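PDB 1UN8: dihydroxyacetone kinase from Citrobacter freundii, which catalyses the ATP-dependent phosphorylation of dihydroxyacetone to dihydroxyacetone phosphate, working as a homodimer that needs divalent metal ions, magnesium or calcium. Local coordinates for residues 84-89 with 112-117. Numbering follows the deposited sequence.
Sequences ASPSVD and TGDRLN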
loop_
_atom_site.group_PDB
_atom_site.type_symbol
_atom_site.label_atom_id
_atom_site.label_comp_id
_atom_site.label_asym_id
_atom_site.label_seq_id
_atom_site.Cartn_x
_atom_site.Cartn_y
_atom_site.Cartn_z
ATOM N N ALA A 84 0.495 -18.079 10.464
ATOM C CA ALA A 84 0.739 -19.260 11.294
ATOM C C ALA A 84 1.871 -18.971 12.271
ATOM O O ALA A 84 2.925 -18.465 11.877
ATOM C CB ALA A 84 1.100 -20.437 10.417
ATOM N N SER A 85 1.654 -19.292 13.540
ATOM C CA SER A 85 2.657 -19.048 14.575
ATOM C C SER A 85 3.986 -19.761 14.330
ATOM O O SER A 85 4.021 -20.863 13.770
ATOM C CB SER A 85 2.124 -19.481 15.949
ATOM O OG SER A 85 1.044 -18.677 16.373
ATOM N N PRO A 86 5.100 -19.140 14.764
ATOM C CA PRO A 86 6.439 -19.718 14.605
ATOM C C PRO A 86 6.502 -20.926 15.543
ATOM O O PRO A 86 5.688 -21.033 16.460
ATOM C CB PRO A 86 7.368 -18.601 15.078
ATOM C CG PRO A 86 6.532 -17.350 15.000
ATOM C CD PRO A 86 5.175 -17.828 15.425
ATOM N N SER A 87 7.448 -21.831 15.320
ATOM C CA SER A 87 7.574 -23.014 16.177
ATOM C C SER A 87 8.254 -22.650 17.499
ATOM O O SER A 87 8.937 -21.631 17.588
ATOM C CB SER A 87 8.406 -24.082 15.478
ATOM O OG SER A 87 9.763 -23.679 15.414
ATOM N N VAL A 88 8.064 -23.483 18.523
ATOM C CA VAL A 88 8.686 -23.242 19.823
ATOM C C VAL A 88 10.207 -23.189 19.629
ATOM O O VAL A 88 10.898 -22.309 20.147
ATOM C CB VAL A 88 8.335 -24.370 20.816
ATOM C CG1 VAL A 88 8.995 -24.115 22.163
ATOM C CG2 VAL A 88 6.835 -24.457 20.981
ATOM N N ASP A 89 10.704 -24.143 18.854
ATOM C CA ASP A 89 12.117 -24.253 18.536
ATOM C C ASP A 89 12.639 -22.923 17.995
ATOM O O ASP A 89 13.683 -22.408 18.425
ATOM C CB ASP A 89 12.294 -25.331 17.475
ATOM C CG ASP A 89 13.513 -26.181 17.707
ATOM O OD1 ASP A 89 14.635 -25.617 17.801
ATOM O OD2 ASP A 89 13.341 -27.422 17.797
ATOM N N THR A 112 -3.569 -17.400 20.659
ATOM C CA THR A 112 -3.176 -18.666 21.271
ATOM C C THR A 112 -1.869 -19.247 20.742
ATOM O O THR A 112 -0.956 -19.535 21.507
ATOM C CB THR A 112 -4.269 -19.718 21.091
ATOM O OG1 THR A 112 -5.496 -19.202 21.605
ATOM C CG2 THR A 112 -3.913 -20.998 21.849
ATOM N N GLY A 113 -1.794 -19.433 19.432
ATOM C CA GLY A 113 -0.592 -19.994 18.835
ATOM C C GLY A 113 0.688 -19.314 19.293
ATOM O O GLY A 113 1.652 -19.978 19.656
ATOM N N ASP A 114 0.706 -17.989 19.279
ATOM C CA ASP A 114 1.889 -17.260 19.699
ATOM C C ASP A 114 2.119 -17.336 21.200
ATOM O O ASP A 114 3.250 -17.503 21.649
ATOM C CB ASP A 114 1.798 -15.797 19.276
ATOM C CG ASP A 114 1.863 -15.627 17.785
ATOM O OD1 ASP A 114 2.263 -16.606 17.115
ATOM O OD2 ASP A 114 1.521 -14.529 17.287
ATOM N N ARG A 115 1.046 -17.211 21.970
ATOM C CA ARG A 115 1.144 -17.263 23.417
ATOM C C ARG A 115 1.692 -18.609 23.864
ATOM O O ARG A 115 2.587 -18.677 24.702
ATOM C CB ARG A 115 -0.232 -17.022 24.041
ATOM C CG ARG A 115 -0.773 -15.622 23.772
ATOM C CD ARG A 115 -2.168 -15.418 24.328
ATOM N NE ARG A 115 -2.306 -15.868 25.710
ATOM C CZ ARG A 115 -3.118 -15.297 26.596
ATOM N NH1 ARG A 115 -3.860 -14.249 26.251
ATOM N NH2 ARG A 115 -3.195 -15.771 27.827
ATOM N N LEU A 116 1.166 -19.682 23.296
ATOM C CA LEU A 116 1.624 -21.007 23.663
ATOM C C LEU A 116 3.041 -21.306 23.174
ATOM O O LEU A 116 3.832 -21.906 23.895
ATOM C CB LEU A 116 0.665 -22.070 23.124
ATOM C CG LEU A 116 -0.759 -22.025 23.674
ATOM C CD1 LEU A 116 -1.535 -23.219 23.151
ATOM C CD2 LEU A 116 -0.736 -22.040 25.195
ATOM N N ASN A 117 3.374 -20.894 21.956
ATOM C CA ASN A 117 4.703 -21.191 21.445
ATOM C C ASN A 117 5.807 -20.323 22.002
ATOM O O ASN A 117 6.884 -20.827 22.296
ATOM C CB ASN A 117 4.720 -21.161 19.923
ATOM C CG ASN A 117 4.250 -22.467 19.328
ATOM O OD1 ASN A 117 3.693 -23.323 20.026
ATOM N ND2 ASN A 117 4.470 -22.631 18.027
#
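Ser85 and Val88 meet the N-terminal one and a half turns of helix 112-127 at Gly113 and Asn117, with CA atoms 5.4 Å apart for Ser85 and Gly113 and 4.8 Å for Val88 and Asn117. Residues 84-87 run as an extended loop into helix 88-98, whose N-cap is Ser87, its OG bonded to Ala90 N. Within the opposing turns, Asn117 N bonds to Gly113 O.

The side chain of Ser85 points at that helix end: OG, anti to its own carbonyl carbon (chi1 -66°), donates to Asp114 OD1 at 2.5 Å, meeting the carboxylate from above, 49° out of its plane. Pro86 CD lies 3.6 Å from the same OD1. Asp114 binds substrate, as do Lys109 beside it and Gly58, which lies close to Pro86; the contact therefore includes part of the dihydroxyacetone site of the DhaK domain, where helix 88-98 joins the parallel strands 76-80 and 104-109 in a beta-alpha-beta crossover, and helix 112-127 follows strand 104-109.

Asn117 supplies the second polar link. Its ND2 donates to Pro86 O at 2.5 Å, nearly straight at 168° and within both the amide and carbonyl planes, which restrains the amide's rotation. Val88 CG2 packs 3.5 Å from Asn117 OD1, the two side chains crossing at about a right angle. Beyond these turns, Val434 of the second subunit packs on Asn117, and Arg115 NE bonds to Tyr467 O of that subunit.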